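Local coordinates for glycosyl hydrolases family 2, sugar binding domain protein (Bacteroides uniformis str. 3978 T3 ii, PDB 6D1P), which probably hydrolyses O-glycosidic bonds as a gut bacterial beta-glucuronidase of glycosyl hydrolase family 2, at residues E205-E210 / T299-G304; R244-E249 / T285-L290; R711-P716 / C745-Q750. One frame throughout, in Å; residues are numbered along the deposited sequence.

Contact 1: E205-E210 / T299-G304; sequences EQIRIE and TTQHFG. With GOL (glycerol), chain E.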
ATOM      1  N   GLU A 205     -18.609  31.365  21.276  1.00 47.66           N
ATOM      2  CA  GLU A 205     -18.745  30.527  20.093  1.00 50.84           C
ATOM      3  C   GLU A 205     -18.108  31.195  18.877  1.00 52.54           C
ATOM      4  O   GLU A 205     -17.267  30.594  18.201  1.00 51.10           O
ATOM      5  CB  GLU A 205     -20.222  30.202  19.842  1.00 47.28           C
ATOM      6  CG  GLU A 205     -20.440  28.899  19.088  1.00 57.37           C
ATOM      7  CD  GLU A 205     -21.706  28.167  19.520  1.00 67.87           C
ATOM      8  OE1 GLU A 205     -21.588  27.152  20.249  1.00 69.69           O
ATOM      9  OE2 GLU A 205     -22.816  28.608  19.138  1.00 67.33           O
ATOM     10  N   GLN A 206     -18.456  32.453  18.618  1.00 49.03           N
ATOM     11  CA  GLN A 206     -17.931  33.162  17.462  1.00 50.53           C
ATOM     12  C   GLN A 206     -17.675  34.619  17.831  1.00 45.94           C
ATOM     13  O   GLN A 206     -18.408  35.209  18.629  1.00 44.31           O
ATOM     14  CB  GLN A 206     -18.911  33.055  16.287  1.00 55.35           C
ATOM     15  CG  GLN A 206     -18.321  33.363  14.921  1.00 56.37           C
ATOM     16  CD  GLN A 206     -19.296  33.052  13.792  1.00 61.63           C
ATOM     17  OE1 GLN A 206     -18.929  32.409  12.802  1.00 55.87           O
ATOM     18  NE2 GLN A 206     -20.548  33.508  13.936  1.00 55.37           N
ATOM     19  N   ILE A 207     -16.618  35.192  17.247  1.00 44.32           N
ATOM     20  CA  ILE A 207     -16.245  36.589  17.472  1.00 45.76           C
ATOM     21  C   ILE A 207     -15.835  37.217  16.149  1.00 42.28           C
ATOM     22  O   ILE A 207     -14.709  37.026  15.672  1.00 45.49           O
ATOM     23  CB  ILE A 207     -15.113  36.720  18.513  1.00 52.28           C
ATOM     24  CG1 ILE A 207     -15.618  36.298  19.895  1.00 51.31           C
ATOM     25  CG2 ILE A 207     -14.525  38.150  18.539  1.00 41.43           C
ATOM     26  CD1 ILE A 207     -14.731  36.725  21.026  1.00 50.22           C
ATOM     27  N   ARG A 208     -16.740  37.977  15.554  1.00 43.06           N
ATOM     28  CA  ARG A 208     -16.525  38.570  14.242  1.00 40.68           C
ATOM     29  C   ARG A 208     -16.138  40.036  14.414  1.00 45.35           C
ATOM     30  O   ARG A 208     -16.789  40.774  15.164  1.00 47.03           O
ATOM     31  CB  ARG A 208     -17.789  38.415  13.391  1.00 44.22           C
ATOM     32  CG  ARG A 208     -17.857  39.239  12.119  1.00 48.92           C
ATOM     33  CD  ARG A 208     -19.326  39.459  11.745  1.00 52.63           C
ATOM     34  NE  ARG A 208     -19.510  39.847  10.351  1.00 51.48           N
ATOM     35  CZ  ARG A 208     -20.510  39.404   9.596  1.00 54.12           C
ATOM     36  NH1 ARG A 208     -21.393  38.557  10.113  1.00 52.85           N
ATOM     37  NH2 ARG A 208     -20.622  39.789   8.325  1.00 49.66           N
ATOM     38  N   ILE A 209     -15.074  40.453  13.735  1.00 42.78           N
ATOM     39  CA  ILE A 209     -14.497  41.776  13.912  1.00 41.46           C
ATOM     40  C   ILE A 209     -14.338  42.402  12.536  1.00 44.35           C
ATOM     41  O   ILE A 209     -13.526  41.932  11.726  1.00 44.49           O
ATOM     42  CB  ILE A 209     -13.152  41.727  14.643  1.00 38.46           C
ATOM     43  CG1 ILE A 209     -13.310  41.046  16.000  1.00 42.28           C
ATOM     44  CG2 ILE A 209     -12.605  43.128  14.838  1.00 40.34           C
ATOM     45  CD1 ILE A 209     -12.050  41.042  16.821  1.00 40.89           C
ATOM     46  N   GLU A 210     -15.106  43.459  12.266  1.00 35.83           N
ATOM     47  CA  GLU A 210     -15.046  44.169  10.995  1.00 37.12           C
ATOM     48  C   GLU A 210     -14.503  45.573  11.248  1.00 40.38           C
ATOM     49  O   GLU A 210     -15.223  46.465  11.705  1.00 43.04           O
ATOM     50  CB  GLU A 210     -16.410  44.216  10.334  1.00 42.83           C
ATOM     51  CG  GLU A 210     -17.033  42.850  10.085  1.00 45.82           C
ATOM     52  CD  GLU A 210     -18.225  42.943   9.144  1.00 49.06           C
ATOM     53  OE1 GLU A 210     -18.348  43.971   8.440  1.00 48.55           O
ATOM     54  OE2 GLU A 210     -19.035  42.001   9.109  1.00 53.79           O
ATOM     55  N   THR A 299     -10.086  35.161  25.068  1.00 47.83           N
ATOM     56  CA  THR A 299      -9.706  34.941  23.685  1.00 49.78           C
ATOM     57  C   THR A 299      -9.172  36.241  23.116  1.00 46.14           C
ATOM     58  O   THR A 299      -9.769  37.306  23.304  1.00 47.41           O
ATOM     59  CB  THR A 299     -10.876  34.419  22.839  1.00 49.58           C
ATOM     60  OG1 THR A 299     -10.454  34.284  21.478  1.00 47.85           O
ATOM     61  CG2 THR A 299     -12.059  35.371  22.906  1.00 48.57           C
ATOM     62  N   THR A 300      -8.042  36.146  22.434  1.00 42.49           N
ATOM     63  CA  THR A 300      -7.369  37.288  21.841  1.00 44.92           C
ATOM     64  C   THR A 300      -7.453  37.181  20.326  1.00 47.83           C
ATOM     65  O   THR A 300      -7.197  36.112  19.760  1.00 51.95           O
ATOM     66  CB  THR A 300      -5.914  37.335  22.294  1.00 43.21           C
ATOM     67  OG1 THR A 300      -5.873  37.321  23.725  1.00 47.25           O
ATOM     68  CG2 THR A 300      -5.234  38.567  21.768  1.00 42.47           C
ATOM     69  N   GLN A 301      -7.805  38.283  19.676  1.00 46.16           N
ATOM     70  CA  GLN A 301      -8.005  38.314  18.235  1.00 47.38           C
ATOM     71  C   GLN A 301      -7.245  39.486  17.637  1.00 45.24           C
ATOM     72  O   GLN A 301      -7.330  40.605  18.152  1.00 46.42           O
ATOM     73  CB  GLN A 301      -9.491  38.446  17.901  1.00 45.79           C
ATOM     74  CG  GLN A 301     -10.348  37.373  18.497  1.00 49.33           C
ATOM     75  CD  GLN A 301     -10.339  36.133  17.650  1.00 52.99           C
ATOM     76  OE1 GLN A 301     -10.310  36.217  16.416  1.00 49.54           O
ATOM     77  NE2 GLN A 301     -10.348  34.968  18.302  1.00 42.74           N
ATOM     78  N   HIS A 302      -6.526  39.242  16.546  1.00 39.41           N
ATOM     79  CA  HIS A 302      -5.943  40.335  15.791  1.00 39.42           C
ATOM     80  C   HIS A 302      -6.872  40.766  14.664  1.00 40.27           C
ATOM     81  O   HIS A 302      -7.737  40.015  14.211  1.00 41.17           O
ATOM     82  CB  HIS A 302      -4.587  39.946  15.215  1.00 41.20           C
ATOM     83  CG  HIS A 302      -3.587  39.556  16.254  1.00 48.41           C
ATOM     84  ND1 HIS A 302      -3.623  38.337  16.903  1.00 47.43           N
ATOM     85  CD2 HIS A 302      -2.527  40.227  16.764  1.00 47.66           C
ATOM     86  CE1 HIS A 302      -2.622  38.274  17.764  1.00 50.28           C
ATOM     87  NE2 HIS A 302      -1.943  39.407  17.700  1.00 51.19           N
ATOM     88  N   PHE A 303      -6.686  42.005  14.223  1.00 38.50           N
ATOM     89  CA  PHE A 303      -7.382  42.524  13.054  1.00 38.61           C
ATOM     90  C   PHE A 303      -6.605  43.736  12.554  1.00 40.84           C
ATOM     91  O   PHE A 303      -5.563  44.098  13.108  1.00 40.68           O
ATOM     92  CB  PHE A 303      -8.839  42.865  13.379  1.00 40.51           C
ATOM     93  CG  PHE A 303      -8.994  43.870  14.480  1.00 42.14           C
ATOM     94  CD1 PHE A 303      -9.010  43.463  15.805  1.00 43.25           C
ATOM     95  CD2 PHE A 303      -9.122  45.219  14.189  1.00 41.58           C
ATOM     96  CE1 PHE A 303      -9.156  44.376  16.825  1.00 47.19           C
ATOM     97  CE2 PHE A 303      -9.277  46.149  15.202  1.00 45.05           C
ATOM     98  CZ  PHE A 303      -9.292  45.728  16.525  1.00 49.10           C
ATOM     99  N   GLY A 304      -7.116  44.359  11.503  1.00 38.51           N
ATOM    100  CA  GLY A 304      -6.389  45.424  10.836  1.00 36.58           C
ATOM    101  C   GLY A 304      -7.314  46.401  10.146  1.00 38.97           C
ATOM    102  O   GLY A 304      -8.395  46.040   9.665  1.00 39.93           O
TER
HETATM  103  C1  GOL E 903      -9.703  43.087   8.962  1.00 37.24           C
HETATM  104  O1  GOL E 903      -8.990  42.723  10.091  1.00 36.75           O
HETATM  105  C2  GOL E 903     -11.193  42.784   9.259  1.00 41.10           C
HETATM  106  O2  GOL E 903     -11.592  43.288  10.500  1.00 41.70           O
HETATM  107  C3  GOL E 903     -11.949  43.456   8.101  1.00 37.58           C
HETATM  108  O3  GOL E 903     -13.181  42.795   7.992  1.00 40.13           O
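One face of the Phe303 ring carries the CG2 methyl of Ile209, which sits 3.9 Å from the ring centroid and 21° off its normal, a CH-pi contact shifted toward the rim beside CG and CD1. The first torsion of Phe303 puts the ring there: CG stands between its own backbone N and carbonyl carbon (chi1 58°), the crowded position. Ile209 has CG2 anti to the backbone N, and its other branch ends with CD1 3.8 Å from CB of Gln301. Further back along the strands, Ile207 CD1 and Thr299 CG2 meet tip to tip at 3.5 Å. Gln301 folds at chi2, so that its NE2 donates in the amide plane to Thr299 OG1 at 3.3 Å, while OE1 accepts from Asn416. Beside Ile209 and Gly304 a glycerol, probably from the crystallisation liquor, bridges the two segments: its O2 donates to Ile209 O (2.7 Å) and its O1 accepts from Gly304 N (2.9 Å). The two strands belong to different sheets, their axes 8.5 Å apart and 25° from parallel, and they meet through side chains. Such face-to-face packing of two antiparallel sheets is that of a beta-sandwich, here the immunoglobulin-like domain of family 2 glycosidases.

Contact 2: R244-E249 / T285-L290; sequences RVFSPE and TCVAEL
Strands 244-246 and 285-290 run antiparallel at 156°, their axes 4.7 Å apart, with Arg244-Val287 and Phe246-Thr285 as hydrogen-bonded pairs and Val245-Cys286 as the non-hydrogen-bonded pair between them. Each of the two outer pairs makes two backbone hydrogen bonds. The straightest is Val287 N to Arg244 O, 2.8 Å and 176° at the hydrogen, lying nearly along the C=O axis; Phe246 N instead approaches Thr285 O from above the carbonyl plane. Arg244, Phe246, Thr285 and Val287 share one face of the sheet. With its CG anti to the carbonyl carbon, the Phe246 ring leans over the neighbouring strand and presents its edge to Val287, CE2 lying 3.5 Å from CG2. That methyl is the valine branch beside the backbone N, whereas Thr285 offers CG2 to Phe246 CD2 at an oblique 4.1 Å. On the other face Val245 and Cys286 touch only loosely, CG2 to CB at 4.4 Å; this is the side turned to the sandwich core. Arg244 bends at chi3 and points NH2 toward Glu289 OE1, a long salt bridge of 3.6 Å with guanidinium and carboxylate planes 59° apart. The same OE1 has its stronger partner in Arg298 of the adjoining strand 295-303. Two arginines thus approach one carboxylate oxygen, which would be expected to favour the ionised form of Glu289. The long Arg244 bridge is the weaker of the two, and between the paired strands it stands alongside four backbone hydrogen bonds and the Phe246-Val287 contact.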
ATOM      1  N   ARG A 244     -11.891  44.470  25.398  1.00 47.38           N
ATOM      2  CA  ARG A 244     -10.886  45.525  25.301  1.00 46.30           C
ATOM      3  C   ARG A 244     -10.171  45.468  23.958  1.00 46.66           C
ATOM      4  O   ARG A 244      -9.875  44.384  23.449  1.00 53.91           O
ATOM      5  CB  ARG A 244      -9.859  45.416  26.426  1.00 48.81           C
ATOM      6  CG  ARG A 244     -10.433  45.569  27.817  1.00 52.15           C
ATOM      7  CD  ARG A 244      -9.328  45.515  28.871  1.00 62.60           C
ATOM      8  NE  ARG A 244      -9.579  44.458  29.850  1.00 71.49           N
ATOM      9  CZ  ARG A 244     -10.329  44.610  30.939  1.00 69.50           C
ATOM     10  NH1 ARG A 244     -10.897  45.785  31.187  1.00 67.84           N
ATOM     11  NH2 ARG A 244     -10.514  43.591  31.777  1.00 66.58           N
ATOM     12  N   VAL A 245      -9.878  46.638  23.396  1.00 41.35           N
ATOM     13  CA  VAL A 245      -9.198  46.755  22.111  1.00 43.83           C
ATOM     14  C   VAL A 245      -7.865  47.456  22.324  1.00 49.29           C
ATOM     15  O   VAL A 245      -7.835  48.610  22.767  1.00 54.02           O
ATOM     16  CB  VAL A 245     -10.040  47.518  21.081  1.00 39.56           C
ATOM     17  CG1 VAL A 245      -9.211  47.793  19.849  1.00 39.83           C
ATOM     18  CG2 VAL A 245     -11.264  46.713  20.713  1.00 45.78           C
ATOM     19  N   PHE A 246      -6.772  46.778  21.973  1.00 47.26           N
ATOM     20  CA  PHE A 246      -5.422  47.291  22.169  1.00 47.33           C
ATOM     21  C   PHE A 246      -4.790  47.702  20.848  1.00 44.45           C
ATOM     22  O   PHE A 246      -4.975  47.037  19.828  1.00 45.14           O
ATOM     23  CB  PHE A 246      -4.538  46.248  22.847  1.00 46.66           C
ATOM     24  CG  PHE A 246      -5.038  45.819  24.190  1.00 50.83           C
ATOM     25  CD1 PHE A 246      -4.659  46.506  25.336  1.00 47.90           C
ATOM     26  CD2 PHE A 246      -5.893  44.730  24.311  1.00 47.59           C
ATOM     27  CE1 PHE A 246      -5.122  46.109  26.579  1.00 47.66           C
ATOM     28  CE2 PHE A 246      -6.361  44.333  25.547  1.00 49.37           C
ATOM     29  CZ  PHE A 246      -5.973  45.020  26.687  1.00 51.68           C
ATOM     30  N   SER A 247      -4.022  48.792  20.884  1.00 48.69           N
ATOM     31  CA  SER A 247      -3.337  49.308  19.706  1.00 47.20           C
ATOM     32  C   SER A 247      -2.223  48.356  19.286  1.00 45.50           C
ATOM     33  O   SER A 247      -1.867  47.436  20.023  1.00 45.84           O
ATOM     34  CB  SER A 247      -2.760  50.688  19.998  1.00 48.11           C
ATOM     35  OG  SER A 247      -1.570  50.576  20.766  1.00 50.36           O
ATOM     36  N   PRO A 248      -1.644  48.552  18.088  1.00 45.46           N
ATOM     37  CA  PRO A 248      -0.468  47.755  17.699  1.00 47.48           C
ATOM     38  C   PRO A 248       0.740  47.971  18.601  1.00 54.60           C
ATOM     39  O   PRO A 248       1.806  47.385  18.372  1.00 54.27           O
ATOM     40  CB  PRO A 248      -0.178  48.215  16.261  1.00 44.80           C
ATOM     41  CG  PRO A 248      -1.133  49.333  15.974  1.00 46.53           C
ATOM     42  CD  PRO A 248      -2.257  49.235  16.936  1.00 45.87           C
ATOM     43  N   GLU A 249       0.583  48.802  19.635  1.00 54.05           N
ATOM     44  CA  GLU A 249       1.617  49.037  20.634  1.00 57.30           C
ATOM     45  C   GLU A 249       1.279  48.456  21.997  1.00 54.26           C
ATOM     46  O   GLU A 249       2.105  48.534  22.911  1.00 58.30           O
ATOM     47  CB  GLU A 249       1.867  50.536  20.777  1.00 55.21           C
ATOM     48  CG  GLU A 249       1.614  51.284  19.513  1.00 55.36           C
ATOM     49  CD  GLU A 249       2.764  51.150  18.571  1.00 61.62           C
ATOM     50  OE1 GLU A 249       3.742  50.460  18.941  1.00 59.15           O
ATOM     51  OE2 GLU A 249       2.699  51.744  17.474  1.00 66.93           O
ATOM     52  N   THR A 285      -5.466  44.484  18.340  1.00 43.64           N
ATOM     53  CA  THR A 285      -5.862  43.311  19.100  1.00 44.58           C
ATOM     54  C   THR A 285      -7.188  43.569  19.793  1.00 46.67           C
ATOM     55  O   THR A 285      -7.445  44.677  20.261  1.00 47.61           O
ATOM     56  CB  THR A 285      -4.791  42.921  20.128  1.00 50.75           C
ATOM     57  OG1 THR A 285      -3.787  42.133  19.478  1.00 49.01           O
ATOM     58  CG2 THR A 285      -5.387  42.102  21.267  1.00 47.71           C
ATOM     59  N   CYS A 286      -8.036  42.546  19.823  1.00 45.09           N
ATOM     60  CA  CYS A 286      -9.272  42.564  20.584  1.00 44.47           C
ATOM     61  C   CYS A 286      -9.254  41.396  21.557  1.00 48.11           C
ATOM     62  O   CYS A 286      -9.041  40.249  21.152  1.00 49.69           O
ATOM     63  CB  CYS A 286     -10.482  42.480  19.654  1.00 48.10           C
ATOM     64  SG  CYS A 286     -12.056  42.250  20.495  1.00 51.35           S
ATOM     65  N   VAL A 287      -9.453  41.686  22.840  1.00 49.14           N
ATOM     66  CA  VAL A 287      -9.448  40.666  23.884  1.00 48.32           C
ATOM     67  C   VAL A 287     -10.840  40.612  24.491  1.00 50.49           C
ATOM     68  O   VAL A 287     -11.331  41.612  25.035  1.00 53.31           O
ATOM     69  CB  VAL A 287      -8.393  40.946  24.967  1.00 47.99           C
ATOM     70  CG1 VAL A 287      -8.394  39.833  25.990  1.00 43.15           C
ATOM     71  CG2 VAL A 287      -7.009  41.109  24.363  1.00 45.92           C
ATOM     72  N   ALA A 288     -11.476  39.455  24.384  1.00 49.56           N
ATOM     73  CA  ALA A 288     -12.725  39.181  25.068  1.00 48.82           C
ATOM     74  C   ALA A 288     -12.436  38.326  26.290  1.00 50.80           C
ATOM     75  O   ALA A 288     -11.510  37.511  26.299  1.00 53.60           O
ATOM     76  CB  ALA A 288     -13.727  38.465  24.158  1.00 48.60           C
ATOM     77  N   GLU A 289     -13.247  38.507  27.319  1.00 52.85           N
ATOM     78  CA  GLU A 289     -12.920  37.931  28.609  1.00 52.41           C
ATOM     79  C   GLU A 289     -14.205  37.636  29.355  1.00 50.05           C
ATOM     80  O   GLU A 289     -15.058  38.515  29.502  1.00 51.44           O
ATOM     81  CB  GLU A 289     -12.038  38.895  29.402  1.00 53.70           C
ATOM     82  CG  GLU A 289     -10.956  38.216  30.180  1.00 56.50           C
ATOM     83  CD  GLU A 289     -10.314  39.148  31.168  1.00 63.95           C
ATOM     84  OE1 GLU A 289      -9.765  40.184  30.732  1.00 61.90           O
ATOM     85  OE2 GLU A 289     -10.384  38.852  32.381  1.00 67.79           O
ATOM     86  N   LEU A 290     -14.338  36.410  29.823  1.00 47.26           N
ATOM     87  CA  LEU A 290     -15.523  35.991  30.544  1.00 46.93           C
ATOM     88  C   LEU A 290     -15.085  35.214  31.772  1.00 52.45           C
ATOM     89  O   LEU A 290     -14.131  34.432  31.712  1.00 56.33           O
ATOM     90  CB  LEU A 290     -16.434  35.135  29.660  1.00 49.19           C
ATOM     91  CG  LEU A 290     -17.673  34.580  30.358  1.00 49.63           C
ATOM     92  CD1 LEU A 290     -18.607  35.729  30.731  1.00 55.63           C
ATOM     93  CD2 LEU A 290     -18.380  33.564  29.480  1.00 51.58           C
TER

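Contact 3: R711-P716 / C745-Q750; sequences RTWGKP and CLDACQ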
ATOM      1  N   ARG A 711      36.101  21.617 -25.238  1.00 40.89           N
ATOM      2  CA  ARG A 711      35.872  20.402 -26.000  1.00 41.10           C
ATOM      3  C   ARG A 711      34.372  20.145 -26.104  1.00 43.32           C
ATOM      4  O   ARG A 711      33.609  20.410 -25.169  1.00 38.39           O
ATOM      5  CB  ARG A 711      36.616  19.227 -25.366  1.00 40.77           C
ATOM      6  CG  ARG A 711      38.125  19.423 -25.395  1.00 40.58           C
ATOM      7  CD  ARG A 711      38.904  18.114 -25.458  1.00 53.92           C
ATOM      8  NE  ARG A 711      38.293  17.137 -26.360  1.00 60.09           N
ATOM      9  CZ  ARG A 711      38.835  15.955 -26.651  1.00 56.53           C
ATOM     10  NH1 ARG A 711      38.216  15.100 -27.465  1.00 51.73           N
ATOM     11  NH2 ARG A 711      40.008  15.630 -26.124  1.00 56.42           N
ATOM     12  N   THR A 712      33.944  19.707 -27.281  1.00 40.47           N
ATOM     13  CA  THR A 712      32.569  19.317 -27.530  1.00 43.11           C
ATOM     14  C   THR A 712      32.394  17.828 -27.203  1.00 45.03           C
ATOM     15  O   THR A 712      33.358  17.125 -26.898  1.00 43.81           O
ATOM     16  CB  THR A 712      32.219  19.624 -28.975  1.00 41.76           C
ATOM     17  OG1 THR A 712      33.196  19.001 -29.810  1.00 41.22           O
ATOM     18  CG2 THR A 712      32.267  21.134 -29.212  1.00 39.48           C
ATOM     19  N   TRP A 713      31.149  17.343 -27.250  1.00 38.08           N
ATOM     20  CA  TRP A 713      30.862  16.007 -26.749  1.00 37.21           C
ATOM     21  C   TRP A 713      29.954  15.242 -27.698  1.00 36.74           C
ATOM     22  O   TRP A 713      29.103  15.821 -28.376  1.00 39.96           O
ATOM     23  CB  TRP A 713      30.218  16.061 -25.361  1.00 35.79           C
ATOM     24  CG  TRP A 713      28.952  16.848 -25.335  1.00 39.39           C
ATOM     25  CD1 TRP A 713      27.686  16.376 -25.536  1.00 34.04           C
ATOM     26  CD2 TRP A 713      28.825  18.256 -25.101  1.00 31.78           C
ATOM     27  NE1 TRP A 713      26.782  17.400 -25.439  1.00 34.67           N
ATOM     28  CE2 TRP A 713      27.453  18.565 -25.170  1.00 33.10           C
ATOM     29  CE3 TRP A 713      29.740  19.281 -24.840  1.00 34.81           C
ATOM     30  CZ2 TRP A 713      26.967  19.862 -24.995  1.00 33.48           C
ATOM     31  CZ3 TRP A 713      29.258  20.578 -24.661  1.00 34.54           C
ATOM     32  CH2 TRP A 713      27.884  20.854 -24.737  1.00 36.20           C
ATOM     33  N   GLY A 714      30.152  13.927 -27.737  1.00 36.37           N
ATOM     34  CA  GLY A 714      29.253  13.018 -28.419  1.00 37.12           C
ATOM     35  C   GLY A 714      28.142  12.546 -27.500  1.00 41.87           C
ATOM     36  O   GLY A 714      27.884  13.127 -26.442  1.00 43.52           O
ATOM     37  N   LYS A 715      27.471  11.466 -27.917  1.00 45.47           N
ATOM     38  CA  LYS A 715      26.357  10.975 -27.119  1.00 47.00           C
ATOM     39  C   LYS A 715      26.862  10.290 -25.850  1.00 43.03           C
ATOM     40  O   LYS A 715      27.983   9.780 -25.821  1.00 45.74           O
ATOM     41  CB  LYS A 715      25.494  10.004 -27.919  1.00 40.94           C
ATOM     42  CG  LYS A 715      24.381  10.685 -28.742  1.00 57.07           C
ATOM     43  CD  LYS A 715      23.762  11.924 -28.035  1.00 56.37           C
ATOM     44  CE  LYS A 715      22.224  11.969 -28.137  1.00 56.80           C
ATOM     45  NZ  LYS A 715      21.556  10.964 -27.240  1.00 55.90           N
ATOM     46  N   PRO A 716      26.067  10.298 -24.780  1.00 46.58           N
ATOM     47  CA  PRO A 716      26.496   9.644 -23.539  1.00 40.36           C
ATOM     48  C   PRO A 716      26.889   8.193 -23.761  1.00 40.29           C
ATOM     49  O   PRO A 716      26.293   7.475 -24.567  1.00 32.91           O
ATOM     50  CB  PRO A 716      25.268   9.777 -22.636  1.00 36.88           C
ATOM     51  CG  PRO A 716      24.682  11.099 -23.050  1.00 36.63           C
ATOM     52  CD  PRO A 716      24.869  11.135 -24.564  1.00 42.93           C
ATOM     53  N   CYS A 745      28.896  15.197 -21.096  1.00 36.07           N
ATOM     54  CA  CYS A 745      27.816  15.535 -22.019  1.00 32.16           C
ATOM     55  C   CYS A 745      26.970  16.615 -21.368  1.00 31.96           C
ATOM     56  O   CYS A 745      26.077  16.323 -20.573  1.00 34.90           O
ATOM     57  CB  CYS A 745      26.987  14.306 -22.350  1.00 33.82           C
ATOM     58  SG  CYS A 745      27.963  12.896 -22.819  1.00 38.90           S
ATOM     59  N   LEU A 746      27.227  17.868 -21.720  1.00 34.56           N
ATOM     60  CA  LEU A 746      26.705  18.990 -20.955  1.00 26.40           C
ATOM     61  C   LEU A 746      25.256  19.323 -21.285  1.00 29.26           C
ATOM     62  O   LEU A 746      24.668  20.197 -20.636  1.00 28.92           O
ATOM     63  CB  LEU A 746      27.600  20.215 -21.164  1.00 33.14           C
ATOM     64  CG  LEU A 746      28.954  20.144 -20.449  1.00 35.88           C
ATOM     65  CD1 LEU A 746      29.902  21.258 -20.906  1.00 37.25           C
ATOM     66  CD2 LEU A 746      28.751  20.213 -18.940  1.00 31.99           C
ATOM     67  N   ASP A 747      24.656  18.652 -22.266  1.00 28.47           N
ATOM     68  CA  ASP A 747      23.236  18.824 -22.535  1.00 31.86           C
ATOM     69  C   ASP A 747      22.483  17.505 -22.393  1.00 30.74           C
ATOM     70  O   ASP A 747      21.383  17.359 -22.943  1.00 30.59           O
ATOM     71  CB  ASP A 747      23.024  19.433 -23.925  1.00 28.78           C
ATOM     72  CG  ASP A 747      23.520  18.526 -25.030  1.00 35.13           C
ATOM     73  OD1 ASP A 747      23.219  18.786 -26.211  1.00 39.34           O
ATOM     74  OD2 ASP A 747      24.205  17.532 -24.706  1.00 34.09           O
ATOM     75  N   ALA A 748      23.059  16.542 -21.665  1.00 28.76           N
ATOM     76  CA  ALA A 748      22.406  15.252 -21.454  1.00 32.20           C
ATOM     77  C   ALA A 748      21.280  15.384 -20.431  1.00 25.56           C
ATOM     78  O   ALA A 748      21.462  16.001 -19.379  1.00 27.43           O
ATOM     79  CB  ALA A 748      23.425  14.208 -20.989  1.00 28.36           C
ATOM     80  N   CYS A 749      20.119  14.799 -20.745  1.00 25.76           N
ATOM     81  CA  CYS A 749      18.944  14.827 -19.876  1.00 26.30           C
ATOM     82  C   CYS A 749      18.420  13.443 -19.466  1.00 28.30           C
ATOM     83  O   CYS A 749      17.359  13.372 -18.828  1.00 24.77           O
ATOM     84  CB  CYS A 749      17.797  15.595 -20.560  1.00 23.00           C
ATOM     85  SG  CYS A 749      18.210  17.283 -21.052  1.00 34.91           S
ATOM     86  N   GLN A 750      19.101  12.352 -19.835  1.00 28.89           N
ATOM     87  CA  GLN A 750      18.656  11.003 -19.471  1.00 28.24           C
ATOM     88  C   GLN A 750      18.275  10.920 -18.001  1.00 24.46           C
ATOM     89  O   GLN A 750      18.968  11.453 -17.124  1.00 24.74           O
ATOM     90  CB  GLN A 750      19.760   9.964 -19.729  1.00 29.42           C
ATOM     91  CG  GLN A 750      20.059   9.631 -21.189  1.00 34.45           C
ATOM     92  CD  GLN A 750      20.877  10.706 -21.899  1.00 38.42           C
ATOM     93  OE1 GLN A 750      21.253  11.736 -21.305  1.00 32.92           O
ATOM     94  NE2 GLN A 750      21.140  10.481 -23.182  1.00 39.56           N
TER
HETATM   95  O   HOH W   1      21.821  13.028 -24.929  1.00 37.26           O
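A type I beta turn from Cys745 to Ala748, closed by Ala748 N donating to Cys745 O, lies against the indole of Trp713, joining two loops that lead into strands 718-723 and 751-756. Trp713 holds CG in the crowded position between its backbone N and carbonyl carbon (chi1 58°), which lays one face of the ring against the turn. Cys745 CA stands over the five-membered ring, 3.8 Å from its centroid, and Leu746 CB over the six-membered ring at 3.9 Å, both as CH-pi contacts; Leu746 N sits over the centre between them. Asp747 also takes the crowded rotamer (chi1 63°), bringing its carboxylate round to the indole edge, where the two planes stand 75° apart. An alanine in place of Trp713 removes the flat cover and the indole donor, and would probably leave the turn less firmly held and Asp747 freer to rotate. Trp634 meets the indole edge-to-face. Cys745 turns SG beside its own backbone N, 3.7 Å from Pro716 CG, and the same proline carbon meets Ala748 CB and the amide end of Gln750, whose chain bends at chi2. A water accepts from both Lys715 NZ and Gln750 NE2, linking the tips of the two side chains. Between 711-716 and 745-750 the one direct hydrogen bond runs from Trp713 NE1 to Asp747 OD2, 2.7 Å long, and reaches that oxygen from above the carboxylate plane.

How the contacts relate
Contacts 1 and 2 belong to one beta-sandwich, their centres about 9 Å apart. The chain enters it at 205-210, passes through both strands of contact 2 and returns at 299-304, so contact 1 spans the whole excursion. Strands 284-292 and 295-303 are successive neighbours in one sheet: Cys286 N probably donates a hydrogen bond to Gln301 O, while Ile209 of the facing sheet packs on Cys286. Contact 2 pairs two strands within the sheet that contact 1 packs against its partner. Contact 3 comes much later, on the opposite side of the chain's centre, about 60 Å from contact 1 and 65 Å from contact 2 between centres, and joins loops of a separate C-terminal region.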